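Local coordinates for protein purine nucleoside phosphorylase (Schistosoma mansoni, PDB 6B6K) that catalyses the reversible phosphorolysis of purine nucleosides such as inosine and guanosine, releasing the free base and ribose 1-phosphate, at residues A[35-40]-A[271-276]; A[117-122]-A[216-221]; A[192-197]-A[220-225]; A[242-247]-A[260-265]. All coordinates share one frame; numbering follows the deposited sequence.

Contact 1: A[35-40]-A[271-276]; sequences SGLGKL and DLLQMW
K39 runs its aliphatic chain past the amide end of Q274 and sets its amine at the amide's edge. K39 CD comes within 3.2 Å of Q274 OE1. The chain runs straight from CB to CE, and the last torsion (chi4 -64°) brings NZ to the O/N edge of the amide, in its plane. K39 NZ then donates a hydrogen bond to Q274 OE1 at 3.2 Å. The bond uses a lone pair, with a C=O...N angle of 101°. K39 NZ also passes 3.3 Å from Q274 NE2, but both atoms are donors and do not bond. Q274 reaches out because its CG is anti to the backbone N (chi1 177°) and the rest of the chain is extended. Q274 CG packs 4.0 Å from L40 CB, so the aliphatic half of Q274 rests on the leucine and its amide meets the lysine. One turn back on the helix, D271 OD1 stands 4.5 Å from K39 NZ, too far for a salt bridge.

On the buried side, L37 and L273 cross at about a right angle. L37 CD1 meets L273 CD2 at 3.6 Å, and both leucines also pack on T116 of strand 112-121. The contact holds the loop after strand 29-31 against helix 259-283. It is apolar toward the central sheet, where the leucines are buried, and polar where K39 and D271 are exposed. The carboxylate of D271 probably favours the lysine charge at this distance without fixing its position; the single bond to Q274 supplies the direction.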
loop_
_atom_site.group_PDB
_atom_site.type_symbol
_atom_site.label_atom_id
_atom_site.label_comp_id
_atom_site.label_asym_id
_atom_site.label_seq_id
_atom_site.Cartn_x
_atom_site.Cartn_y
_atom_site.Cartn_z
ATOM N N SER A 35 -15.886 -2.171 -18.486
ATOM C CA SER A 35 -15.673 -3.223 -19.472
ATOM C C SER A 35 -17.001 -3.843 -19.885
ATOM O O SER A 35 -17.798 -4.256 -19.034
ATOM C CB SER A 35 -14.750 -4.292 -18.890
ATOM O OG SER A 35 -15.195 -4.694 -17.605
ATOM N N GLY A 36 -17.219 -3.939 -21.198
ATOM C CA GLY A 36 -18.480 -4.413 -21.735
ATOM C C GLY A 36 -19.587 -3.379 -21.737
ATOM O O GLY A 36 -20.702 -3.694 -22.188
ATOM N N LEU A 37 -19.323 -2.176 -21.248
ATOM C CA LEU A 37 -20.335 -1.135 -21.075
ATOM C C LEU A 37 -20.082 0.070 -21.987
ATOM O O LEU A 37 -20.470 1.192 -21.663
ATOM C CB LEU A 37 -20.374 -0.698 -19.611
ATOM C CG LEU A 37 -20.508 -1.834 -18.593
ATOM C CD1 LEU A 37 -20.460 -1.256 -17.168
ATOM C CD2 LEU A 37 -21.788 -2.667 -18.826
ATOM N N GLY A 38 -19.467 -0.146 -23.148
ATOM C CA GLY A 38 -19.067 0.949 -24.010
ATOM C C GLY A 38 -19.923 1.200 -25.242
ATOM O O GLY A 38 -19.535 2.012 -26.088
ATOM N N LYS A 39 -21.084 0.578 -25.353
ATOM C CA LYS A 39 -21.855 0.684 -26.594
ATOM C C LYS A 39 -22.293 2.120 -26.877
ATOM O O LYS A 39 -22.419 2.506 -28.044
ATOM C CB LYS A 39 -23.060 -0.262 -26.551
ATOM C CG LYS A 39 -23.913 -0.283 -27.835
ATOM C CD LYS A 39 -25.079 -1.295 -27.734
ATOM C CE LYS A 39 -25.984 -1.298 -28.973
ATOM N NZ LYS A 39 -26.713 -0.003 -29.199
ATOM N N LEU A 40 -22.519 2.931 -25.839
ATOM C CA LEU A 40 -22.946 4.310 -26.082
ATOM C C LEU A 40 -21.933 5.067 -26.932
ATOM O O LEU A 40 -22.320 5.924 -27.733
ATOM C CB LEU A 40 -23.188 5.045 -24.756
ATOM C CG LEU A 40 -23.652 6.508 -24.836
ATOM C CD1 LEU A 40 -25.023 6.645 -25.478
ATOM C CD2 LEU A 40 -23.668 7.115 -23.444
ATOM N N ASP A 271 -27.647 -2.675 -22.389
ATOM C CA ASP A 271 -28.568 -1.819 -23.140
ATOM C C ASP A 271 -29.329 -0.867 -22.212
ATOM O O ASP A 271 -29.536 0.311 -22.548
ATOM C CB ASP A 271 -29.507 -2.682 -23.985
ATOM C CG ASP A 271 -28.772 -3.401 -25.117
ATOM O OD1 ASP A 271 -28.509 -2.758 -26.162
ATOM O OD2 ASP A 271 -28.456 -4.603 -24.966
ATOM N N LEU A 272 -29.717 -1.342 -21.025
ATOM C CA LEU A 272 -30.366 -0.467 -20.044
ATOM C C LEU A 272 -29.420 0.627 -19.549
ATOM O O LEU A 272 -29.820 1.787 -19.413
ATOM C CB LEU A 272 -30.864 -1.297 -18.860
ATOM C CG LEU A 272 -31.615 -0.556 -17.743
ATOM C CD1 LEU A 272 -32.875 0.121 -18.249
ATOM C CD2 LEU A 272 -31.970 -1.508 -16.606
ATOM N N LEU A 273 -28.170 0.279 -19.246
ATOM C CA LEU A 273 -27.211 1.291 -18.817
ATOM C C LEU A 273 -26.991 2.345 -19.909
ATOM O O LEU A 273 -26.898 3.546 -19.621
ATOM C CB LEU A 273 -25.899 0.606 -18.409
ATOM C CG LEU A 273 -24.796 1.468 -17.811
ATOM C CD1 LEU A 273 -25.252 2.099 -16.510
ATOM C CD2 LEU A 273 -23.562 0.603 -17.564
ATOM N N GLN A 274 -26.922 1.916 -21.170
ATOM C CA GLN A 274 -26.762 2.844 -22.289
ATOM C C GLN A 274 -27.931 3.827 -22.349
ATOM O O GLN A 274 -27.737 5.043 -22.490
ATOM C CB GLN A 274 -26.675 2.039 -23.594
ATOM C CG GLN A 274 -26.580 2.873 -24.879
ATOM C CD GLN A 274 -26.720 2.031 -26.132
ATOM O OE1 GLN A 274 -26.811 0.808 -26.059
ATOM N NE2 GLN A 274 -26.743 2.683 -27.288
ATOM N N MET A 275 -29.157 3.316 -22.240
ATOM C CA MET A 275 -30.329 4.190 -22.262
ATOM C C MET A 275 -30.300 5.178 -21.092
ATOM O O MET A 275 -30.537 6.379 -21.272
ATOM C CB MET A 275 -31.595 3.346 -22.220
ATOM C CG MET A 275 -32.829 4.149 -22.486
ATOM S SD MET A 275 -34.166 3.481 -21.526
ATOM C CE MET A 275 -33.644 3.949 -19.878
ATOM N N TRP A 276 -30.014 4.680 -19.883
ATOM C CA TRP A 276 -29.953 5.521 -18.684
ATOM C C TRP A 276 -28.951 6.657 -18.853
ATOM O O TRP A 276 -29.274 7.831 -18.611
ATOM C CB TRP A 276 -29.530 4.637 -17.511
ATOM C CG TRP A 276 -29.723 5.179 -16.114
ATOM C CD1 TRP A 276 -30.447 6.282 -15.721
ATOM C CD2 TRP A 276 -29.192 4.599 -14.920
ATOM N NE1 TRP A 276 -30.394 6.406 -14.343
ATOM C CE2 TRP A 276 -29.626 5.389 -13.837
ATOM C CE3 TRP A 276 -28.393 3.476 -14.663
ATOM C CZ2 TRP A 276 -29.277 5.095 -12.514
ATOM C CZ3 TRP A 276 -28.036 3.193 -13.348
ATOM C CH2 TRP A 276 -28.489 3.995 -12.292
#

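Contact 2: A[117-122]-A[216-221]; sequences NLAGGI and CDVVGM. With CVG (6-methylpyridazin-3-ol), chain I.
I122 leans across V219 at an oblique angle, with I122 CD1 4.0 Å from V219 CG1. The other branch of the isoleucine, I122 CG2, is anti to the backbone N and lies 3.4 Å from C216 O. V219 CG1 sits between its own backbone N and carbonyl carbon (chi1 57°), which sets V219 CG2 toward the ligand, 3.8 Å from ligand atom O. A119 CB rests on V219 O at 3.3 Å.

The backbones form a short antiparallel pairing between strands 112-121 and 218-220, within the mixed central sheet of the phosphorylase superfamily. G120 and V219 are the hydrogen-bonded pair, with G120 N to V219 O and V219 N to G120 O both at 2.9 Å. G121 and V218 are the non-hydrogen-bonded pair next to it. I122 N extends the pairing with a bond to D217 O at 2.9 Å.

6-methylpyridazin-3-ol lies against this pairing. Its ring packs directly on the backbone of G120, with G120 N 3.4 Å from ligand atom N. M221 CE touches the ligand from the other segment, and F161 of a neighbouring subunit packs on M221. A water bridges L118 O and M221 N where the strands part.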
loop_
_atom_site.group_PDB
_atom_site.type_symbol
_atom_site.label_atom_id
_atom_site.label_comp_id
_atom_site.label_asym_id
_atom_site.label_seq_id
_atom_site.Cartn_x
_atom_site.Cartn_y
_atom_site.Cartn_z
ATOM N N ASN A 117 -18.391 1.260 -13.866
ATOM C CA ASN A 117 -17.457 0.174 -13.587
ATOM C C ASN A 117 -18.222 -1.104 -13.236
ATOM O O ASN A 117 -19.435 -1.081 -12.974
ATOM C CB ASN A 117 -16.439 0.537 -12.481
ATOM C CG ASN A 117 -17.090 0.769 -11.137
ATOM O OD1 ASN A 117 -17.713 -0.117 -10.575
ATOM N ND2 ASN A 117 -16.920 1.965 -10.589
ATOM N N LEU A 118 -17.494 -2.230 -13.247
ATOM C CA LEU A 118 -17.985 -3.502 -12.726
ATOM C C LEU A 118 -17.336 -3.766 -11.365
ATOM O O LEU A 118 -16.124 -3.566 -11.186
ATOM C CB LEU A 118 -17.670 -4.647 -13.692
ATOM C CG LEU A 118 -18.628 -4.744 -14.890
ATOM C CD1 LEU A 118 -17.889 -5.250 -16.088
ATOM C CD2 LEU A 118 -19.758 -5.660 -14.530
ATOM N N ALA A 119 -18.143 -4.189 -10.394
ATOM C CA ALA A 119 -17.679 -4.344 -9.019
ATOM C C ALA A 119 -18.314 -5.560 -8.344
ATOM O O ALA A 119 -19.358 -6.069 -8.782
ATOM C CB ALA A 119 -18.049 -3.117 -8.192
ATOM N N GLY A 120 -17.660 -6.022 -7.271
ATOM C CA GLY A 120 -18.228 -7.048 -6.392
ATOM C C GLY A 120 -19.079 -6.461 -5.268
ATOM O O GLY A 120 -18.754 -5.407 -4.711
ATOM N N GLY A 121 -20.166 -7.164 -4.928
ATOM C CA GLY A 121 -21.040 -6.744 -3.846
ATOM C C GLY A 121 -20.557 -7.246 -2.498
ATOM O O GLY A 121 -20.237 -8.424 -2.347
ATOM N N ILE A 122 -20.519 -6.345 -1.513
ATOM C CA ILE A 122 -20.221 -6.683 -0.131
ATOM C C ILE A 122 -21.471 -6.572 0.753
ATOM O O ILE A 122 -21.787 -7.486 1.506
ATOM C CB ILE A 122 -19.063 -5.806 0.414
ATOM C CG1 ILE A 122 -17.785 -5.902 -0.462
ATOM C CG2 ILE A 122 -18.767 -6.134 1.838
ATOM C CD1 ILE A 122 -17.099 -7.261 -0.471
ATOM N N CYS A 216 -17.604 -1.170 3.908
ATOM C CA CYS A 216 -17.646 -1.091 2.452
ATOM C C CYS A 216 -18.910 -1.757 1.909
ATOM O O CYS A 216 -19.360 -2.795 2.411
ATOM C CB CYS A 216 -16.409 -1.768 1.853
ATOM S SG CYS A 216 -14.866 -1.091 2.446
ATOM N N ASP A 217 -19.474 -1.170 0.852
ATOM C CA ASP A 217 -20.630 -1.760 0.198
ATOM C C ASP A 217 -20.300 -2.510 -1.092
ATOM O O ASP A 217 -20.974 -3.492 -1.402
ATOM C CB ASP A 217 -21.690 -0.680 -0.100
ATOM C CG ASP A 217 -22.196 0.012 1.180
ATOM O OD1 ASP A 217 -22.837 -0.687 1.995
ATOM O OD2 ASP A 217 -21.963 1.236 1.366
ATOM N N VAL A 218 -19.279 -2.070 -1.839
ATOM C CA VAL A 218 -18.852 -2.687 -3.096
ATOM C C VAL A 218 -17.328 -2.588 -3.145
ATOM O O VAL A 218 -16.721 -1.797 -2.426
ATOM C CB VAL A 218 -19.472 -2.020 -4.353
ATOM C CG1 VAL A 218 -20.997 -1.929 -4.235
ATOM C CG2 VAL A 218 -18.934 -0.646 -4.597
ATOM N N VAL A 219 -16.712 -3.410 -4.011
ATOM C CA VAL A 219 -15.254 -3.439 -4.194
ATOM C C VAL A 219 -14.914 -3.544 -5.690
ATOM O O VAL A 219 -15.516 -4.336 -6.424
ATOM C CB VAL A 219 -14.603 -4.575 -3.373
ATOM C CG1 VAL A 219 -15.182 -5.933 -3.715
ATOM C CG2 VAL A 219 -13.074 -4.572 -3.538
ATOM N N GLY A 220 -13.940 -2.739 -6.144
ATOM C CA GLY A 220 -13.493 -2.821 -7.531
ATOM C C GLY A 220 -12.072 -2.305 -7.686
ATOM O O GLY A 220 -11.445 -1.834 -6.722
ATOM N N MET A 221 -11.579 -2.360 -8.935
ATOM C CA MET A 221 -10.170 -2.122 -9.246
ATOM C C MET A 221 -9.937 -0.859 -10.082
ATOM O O MET A 221 -8.879 -0.730 -10.723
ATOM C CB MET A 221 -9.583 -3.331 -10.002
ATOM C CG MET A 221 -9.696 -4.659 -9.328
ATOM S SD MET A 221 -9.115 -5.995 -10.451
ATOM C CE MET A 221 -9.739 -7.410 -9.563
HETATM C C4 CVG I . -14.298 -6.664 -9.576
HETATM C C3 CVG I . -13.217 -6.220 -8.871
HETATM C C2 CVG I . -12.986 -6.689 -7.510
HETATM C C1 CVG I . -15.172 -7.636 -8.989
HETATM O O CVG I . -11.884 -6.277 -6.734
HETATM N N1 CVG I . -13.863 -7.609 -6.952
HETATM N N CVG I . -14.969 -8.100 -7.688
HETATM C C CVG I . -16.361 -8.133 -9.800
HETATM O O HOH W 1 -13.263 -3.765 -11.056
#

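Contact 3: A[192-197]-A[220-225]; sequences GVYAFN and GMSTVP. With CVG (6-methylpyridazin-3-ol), chain I; DMS (dimethyl sulfoxide), chain H.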
loop_
_atom_site.group_PDB
_atom_site.type_symbol
_atom_site.label_atom_id
_atom_site.label_comp_id
_atom_site.label_asym_id
_atom_site.label_seq_id
_atom_site.Cartn_x
_atom_site.Cartn_y
_atom_site.Cartn_z
ATOM N N GLY A 192 -23.959 3.521 -2.134
ATOM C CA GLY A 192 -22.972 2.803 -1.336
ATOM C C GLY A 192 -21.565 3.367 -1.419
ATOM O O GLY A 192 -21.242 4.224 -2.254
ATOM N N VAL A 193 -20.721 2.829 -0.532
ATOM C CA VAL A 193 -19.297 3.165 -0.405
ATOM C C VAL A 193 -18.460 2.151 -1.190
ATOM O O VAL A 193 -18.599 0.936 -0.984
ATOM C CB VAL A 193 -18.878 3.160 1.080
ATOM C CG1 VAL A 193 -17.341 3.332 1.235
ATOM C CG2 VAL A 193 -19.650 4.232 1.881
ATOM N N TYR A 194 -17.546 2.655 -2.035
ATOM C CA TYR A 194 -16.690 1.839 -2.908
ATOM C C TYR A 194 -15.295 1.659 -2.320
ATOM O O TYR A 194 -14.607 2.646 -2.036
ATOM C CB TYR A 194 -16.576 2.530 -4.265
ATOM C CG TYR A 194 -15.760 1.861 -5.371
ATOM C CD1 TYR A 194 -16.394 1.150 -6.378
ATOM C CD2 TYR A 194 -14.377 2.034 -5.462
ATOM C CE1 TYR A 194 -15.678 0.573 -7.419
ATOM C CE2 TYR A 194 -13.645 1.457 -6.515
ATOM C CZ TYR A 194 -14.305 0.740 -7.492
ATOM O OH TYR A 194 -13.575 0.188 -8.519
ATOM N N ALA A 195 -14.869 0.395 -2.172
ATOM C CA ALA A 195 -13.497 0.071 -1.769
ATOM C C ALA A 195 -12.661 -0.134 -3.020
ATOM O O ALA A 195 -13.019 -0.947 -3.876
ATOM C CB ALA A 195 -13.434 -1.219 -0.960
ATOM N N PHE A 196 -11.516 0.563 -3.090
ATOM C CA PHE A 196 -10.552 0.403 -4.190
ATOM C C PHE A 196 -9.553 -0.705 -3.811
ATOM O O PHE A 196 -8.703 -0.510 -2.931
ATOM C CB PHE A 196 -9.865 1.741 -4.454
ATOM C CG PHE A 196 -8.847 1.740 -5.592
ATOM C CD1 PHE A 196 -8.855 0.789 -6.616
ATOM C CD2 PHE A 196 -7.875 2.744 -5.643
ATOM C CE1 PHE A 196 -7.899 0.836 -7.651
ATOM C CE2 PHE A 196 -6.929 2.775 -6.654
ATOM C CZ PHE A 196 -6.924 1.822 -7.667
ATOM N N ASN A 197 -9.684 -1.879 -4.472
ATOM C CA ASN A 197 -8.707 -2.981 -4.462
ATOM C C ASN A 197 -7.775 -2.778 -5.657
ATOM O O ASN A 197 -8.219 -2.818 -6.807
ATOM C CB ASN A 197 -9.459 -4.311 -4.600
ATOM C CG ASN A 197 -8.540 -5.516 -4.890
ATOM O OD1 ASN A 197 -7.363 -5.537 -4.521
ATOM N ND2 ASN A 197 -9.108 -6.530 -5.598
ATOM N N GLY A 220 -13.940 -2.739 -6.144
ATOM C CA GLY A 220 -13.493 -2.821 -7.531
ATOM C C GLY A 220 -12.072 -2.305 -7.686
ATOM O O GLY A 220 -11.445 -1.834 -6.722
ATOM N N MET A 221 -11.579 -2.360 -8.935
ATOM C CA MET A 221 -10.170 -2.122 -9.246
ATOM C C MET A 221 -9.937 -0.859 -10.082
ATOM O O MET A 221 -8.879 -0.730 -10.723
ATOM C CB MET A 221 -9.583 -3.331 -10.002
ATOM C CG MET A 221 -9.696 -4.659 -9.328
ATOM S SD MET A 221 -9.115 -5.995 -10.451
ATOM C CE MET A 221 -9.739 -7.410 -9.563
ATOM N N SER A 222 -10.900 0.052 -10.133
ATOM C CA SER A 222 -10.787 1.238 -10.993
ATOM C C SER A 222 -11.428 2.431 -10.282
ATOM O O SER A 222 -11.687 2.393 -9.073
ATOM C CB SER A 222 -11.454 0.979 -12.358
ATOM O OG SER A 222 -12.853 0.919 -12.189
ATOM N N THR A 223 -11.683 3.495 -11.062
ATOM C CA THR A 223 -12.544 4.625 -10.707
ATOM C C THR A 223 -11.925 5.627 -9.732
ATOM O O THR A 223 -11.883 6.837 -10.016
ATOM C CB THR A 223 -13.902 4.089 -10.253
ATOM O OG1 THR A 223 -14.500 3.384 -11.346
ATOM C CG2 THR A 223 -14.874 5.210 -9.836
ATOM N N VAL A 224 -11.465 5.168 -8.567
ATOM C CA VAL A 224 -10.959 6.112 -7.561
ATOM C C VAL A 224 -9.802 6.965 -8.074
ATOM O O VAL A 224 -9.790 8.177 -7.800
ATOM C CB VAL A 224 -10.668 5.361 -6.244
ATOM C CG1 VAL A 224 -9.851 6.196 -5.279
ATOM C CG2 VAL A 224 -11.965 4.866 -5.599
ATOM N N PRO A 225 -8.826 6.445 -8.843
ATOM C CA PRO A 225 -7.773 7.354 -9.385
ATOM C C PRO A 225 -8.306 8.494 -10.243
ATOM O O PRO A 225 -7.937 9.675 -10.035
ATOM C CB PRO A 225 -6.846 6.406 -10.158
ATOM C CG PRO A 225 -7.042 5.032 -9.430
ATOM C CD PRO A 225 -8.531 5.020 -9.150
HETATM C C4 CVG I . -14.298 -6.664 -9.576
HETATM C C3 CVG I . -13.217 -6.220 -8.871
HETATM C C2 CVG I . -12.986 -6.689 -7.510
HETATM C C1 CVG I . -15.172 -7.636 -8.989
HETATM O O CVG I . -11.884 -6.277 -6.734
HETATM N N1 CVG I . -13.863 -7.609 -6.952
HETATM N N CVG I . -14.969 -8.100 -7.688
HETATM C C CVG I . -16.361 -8.133 -9.800
HETATM S S DMS H . -13.454 -1.792 -14.539
HETATM O O DMS H . -13.802 -0.919 -13.387
HETATM C C1 DMS H . -14.957 -2.326 -15.326
HETATM C C2 DMS H . -13.110 -0.813 -16.009
#
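A tyrosine hydroxyl takes the place of a backbone partner here: S222 N donates to Y194 OH at 3.1 Å, with a nearly straight N-H...O angle of 165°. Y194 gets there with CG anti to its backbone N (chi1 -179°), which carries the ring to the 220-222 backbone. Y194 OH lies 3.0 Å from G220 C, so the hydroxyl packs closely on the backbone of the glycine.

G220 is itself held as a parallel bridge to F196. G220 N binds A195 O, and N197 N binds G220 O. The F196 ring has G220 O in plane at its edge. P225 packs on the same ring through an off-centre CH-pi contact, P225 CD being 4.2 Å from the F196 ring centroid. V224 touches both aromatics, with V224 CG2 3.7 Å from Y194 CD2 and V224 CB against F196 CD2.

N197 and M221 run alongside each other toward 6-methylpyridazin-3-ol, and both reach it. N197 ND2 donates to the ligand O at 3.0 Å, and this ND2 is also bonded to T201 O.

The contact joins strand 189-196 to the turn between strand 218-220 and helix 224-232. Strand 131-139 flanks it through I134 and N139, while L145 of a neighbouring subunit packs on F196.

Contact 4: A[242-247]-A[260-265]; sequences LIANNS and EKVLAV. With CVG (6-methylpyridazin-3-ol), chain I.
The methyl end of the bound 6-methylpyridazin-3-ol marks the pocket that this contact helps to line. In a purine nucleoside phosphorylase that pocket is probably the base site. A244 CB and V262 CG2 each lie 4.0 Å from the ligand methyl carbon, C. They also touch one another at 3.9 Å, so strand and helix meet directly beside the ligand. V262 places CG2 there by setting it anti to the carbonyl carbon, while CG1 is anti to the backbone N. N245 OD1 comes to 3.9 Å from the same ligand methyl. N245 ND2 bonds D250 OD2 and, weakly, S247 OG, which holds the amide in place.

One helical turn on, V265 faces the strand with both methyl branches. V265 CG1 sits 3.7 Å from I243 O, and V265 CG2 sits 3.8 Å from A244 O. The carbonyl of A244 finds its polar partner in S128 OG, outside the pair. L242 completes the row, with L242 CD1 4.2 Å from V265 CG1. Valine methyls of the helix thus meet A244 CB, the leucine methyls and two backbone carbonyls of the strand. At A244 the helix comes close, with the A244 and V262 CA atoms 5.4 Å apart.

The strand and helix segments run at 136° to each other, their axes 8.2 Å apart. Strand 236-246 pairs with strands 112-121 and 131-139. Helix 259-283 covers it, and L118 of strand 112-121 packs on both L242 and V262.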
loop_
_atom_site.group_PDB
_atom_site.type_symbol
_atom_site.label_atom_id
_atom_site.label_comp_id
_atom_site.label_asym_id
_atom_site.label_seq_id
_atom_site.Cartn_x
_atom_site.Cartn_y
_atom_site.Cartn_z
ATOM N N LEU A 242 -21.886 -1.468 -11.600
ATOM C CA LEU A 242 -22.729 -2.623 -11.901
ATOM C C LEU A 242 -22.190 -3.824 -11.127
ATOM O O LEU A 242 -21.008 -4.161 -11.239
ATOM C CB LEU A 242 -22.696 -2.929 -13.400
ATOM C CG LEU A 242 -23.345 -4.236 -13.894
ATOM C CD1 LEU A 242 -24.818 -4.352 -13.479
ATOM C CD2 LEU A 242 -23.229 -4.362 -15.431
ATOM N N ILE A 243 -23.053 -4.470 -10.353
ATOM C CA ILE A 243 -22.657 -5.514 -9.417
ATOM C C ILE A 243 -22.631 -6.845 -10.148
ATOM O O ILE A 243 -23.642 -7.292 -10.685
ATOM C CB ILE A 243 -23.623 -5.575 -8.223
ATOM C CG1 ILE A 243 -23.643 -4.241 -7.481
ATOM C CG2 ILE A 243 -23.291 -6.795 -7.316
ATOM C CD1 ILE A 243 -22.244 -3.792 -6.987
ATOM N N ALA A 244 -21.486 -7.519 -10.122
ATOM C CA ALA A 244 -21.366 -8.795 -10.796
ATOM C C ALA A 244 -21.722 -9.989 -9.907
ATOM O O ALA A 244 -22.066 -11.039 -10.439
ATOM C CB ALA A 244 -19.945 -8.953 -11.346
ATOM N N ASN A 245 -21.659 -9.840 -8.582
ATOM C CA ASN A 245 -21.803 -10.959 -7.649
ATOM C C ASN A 245 -21.883 -10.388 -6.247
ATOM O O ASN A 245 -21.576 -9.215 -6.028
ATOM C CB ASN A 245 -20.583 -11.883 -7.708
ATOM C CG ASN A 245 -19.303 -11.204 -7.234
ATOM O OD1 ASN A 245 -18.925 -10.152 -7.738
ATOM N ND2 ASN A 245 -18.631 -11.809 -6.264
ATOM N N ASN A 246 -22.221 -11.247 -5.276
ATOM C CA ASN A 246 -22.065 -10.902 -3.862
ATOM C C ASN A 246 -20.937 -11.760 -3.291
ATOM O O ASN A 246 -21.098 -12.977 -3.117
ATOM C CB ASN A 246 -23.358 -11.079 -3.067
ATOM C CG ASN A 246 -23.265 -10.466 -1.694
ATOM O OD1 ASN A 246 -22.572 -10.988 -0.834
ATOM N ND2 ASN A 246 -23.942 -9.315 -1.491
ATOM N N SER A 247 -19.798 -11.112 -3.007
ATOM C CA SER A 247 -18.597 -11.818 -2.576
ATOM C C SER A 247 -18.767 -12.440 -1.206
ATOM O O SER A 247 -18.113 -13.448 -0.896
ATOM C CB SER A 247 -17.398 -10.848 -2.557
ATOM O OG SER A 247 -17.256 -10.192 -3.800
ATOM N N GLU A 260 -15.215 -14.308 -16.938
ATOM C CA GLU A 260 -16.296 -14.730 -17.827
ATOM C C GLU A 260 -17.657 -14.399 -17.226
ATOM O O GLU A 260 -18.529 -13.833 -17.902
ATOM C CB GLU A 260 -16.166 -16.228 -18.134
ATOM C CG GLU A 260 -14.924 -16.625 -18.964
ATOM C CD GLU A 260 -13.584 -16.232 -18.328
ATOM O OE1 GLU A 260 -13.400 -16.436 -17.104
ATOM O OE2 GLU A 260 -12.712 -15.710 -19.055
ATOM N N LYS A 261 -17.860 -14.729 -15.947
ATOM C CA LYS A 261 -19.128 -14.400 -15.290
ATOM C C LYS A 261 -19.366 -12.898 -15.231
ATOM O O LYS A 261 -20.505 -12.435 -15.414
ATOM C CB LYS A 261 -19.174 -15.022 -13.892
ATOM C CG LYS A 261 -19.151 -16.569 -13.889
ATOM C CD LYS A 261 -19.071 -17.124 -12.459
ATOM C CE LYS A 261 -19.032 -18.662 -12.448
ATOM N NZ LYS A 261 -18.923 -19.212 -11.063
ATOM N N VAL A 262 -18.321 -12.118 -14.962
ATOM C CA VAL A 262 -18.454 -10.661 -14.941
ATOM C C VAL A 262 -18.969 -10.157 -16.287
ATOM O O VAL A 262 -19.890 -9.336 -16.358
ATOM C CB VAL A 262 -17.105 -10.012 -14.572
ATOM C CG1 VAL A 262 -17.166 -8.497 -14.747
ATOM C CG2 VAL A 262 -16.718 -10.318 -13.127
ATOM N N LEU A 263 -18.331 -10.594 -17.373
ATOM C CA LEU A 263 -18.711 -10.107 -18.694
ATOM C C LEU A 263 -20.132 -10.518 -19.059
ATOM O O LEU A 263 -20.826 -9.759 -19.741
ATOM C CB LEU A 263 -17.715 -10.581 -19.754
ATOM C CG LEU A 263 -16.334 -9.901 -19.771
ATOM C CD1 LEU A 263 -15.531 -10.374 -20.965
ATOM C CD2 LEU A 263 -16.462 -8.368 -19.779
ATOM N N ALA A 264 -20.599 -11.679 -18.601
ATOM C CA ALA A 264 -21.991 -12.057 -18.881
ATOM C C ALA A 264 -22.988 -11.124 -18.189
ATOM O O ALA A 264 -24.051 -10.813 -18.754
ATOM C CB ALA A 264 -22.224 -13.499 -18.451
ATOM N N VAL A 265 -22.681 -10.676 -16.964
ATOM C CA VAL A 265 -23.546 -9.708 -16.295
ATOM C C VAL A 265 -23.546 -8.385 -17.054
ATOM O O VAL A 265 -24.595 -7.736 -17.208
ATOM C CB VAL A 265 -23.124 -9.508 -14.825
ATOM C CG1 VAL A 265 -24.001 -8.452 -14.169
ATOM C CG2 VAL A 265 -23.224 -10.814 -14.068
HETATM C C4 CVG I . -14.298 -6.664 -9.576
HETATM C C3 CVG I . -13.217 -6.220 -8.871
HETATM C C2 CVG I . -12.986 -6.689 -7.510
HETATM C C1 CVG I . -15.172 -7.636 -8.989
HETATM O O CVG I . -11.884 -6.277 -6.734
HETATM N N1 CVG I . -13.863 -7.609 -6.952
HETATM N N CVG I . -14.969 -8.100 -7.688
HETATM C C CVG I . -16.361 -8.133 -9.800
#

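Contacts 2, 3 and 4 are buried; contact 1 is only partly so. Contacts 2 and 3 share G220 and M221 and include backbone bonding of one sheet; contact 3 adds a tyrosine bond and aromatic packing. Contact 4 joins the same sheet to helix 259-283 by apolar packing. Contact 1 uses that helix further along; there a side-chain hydrogen bond from lysine to glutamine stands where the buried contacts have backbone pairing or apolar packing. Its apolar side continues into contact 4, as L37 CD2 touches L242 CD2 at 4.1 Å. G121 N and N245 O, 2.7 Å apart, probably bond contact 2 to contact 4. Contacts 2, 3 and 4 all touch 6-methylpyridazin-3-ol; the L37 side chain is about 11 Å away.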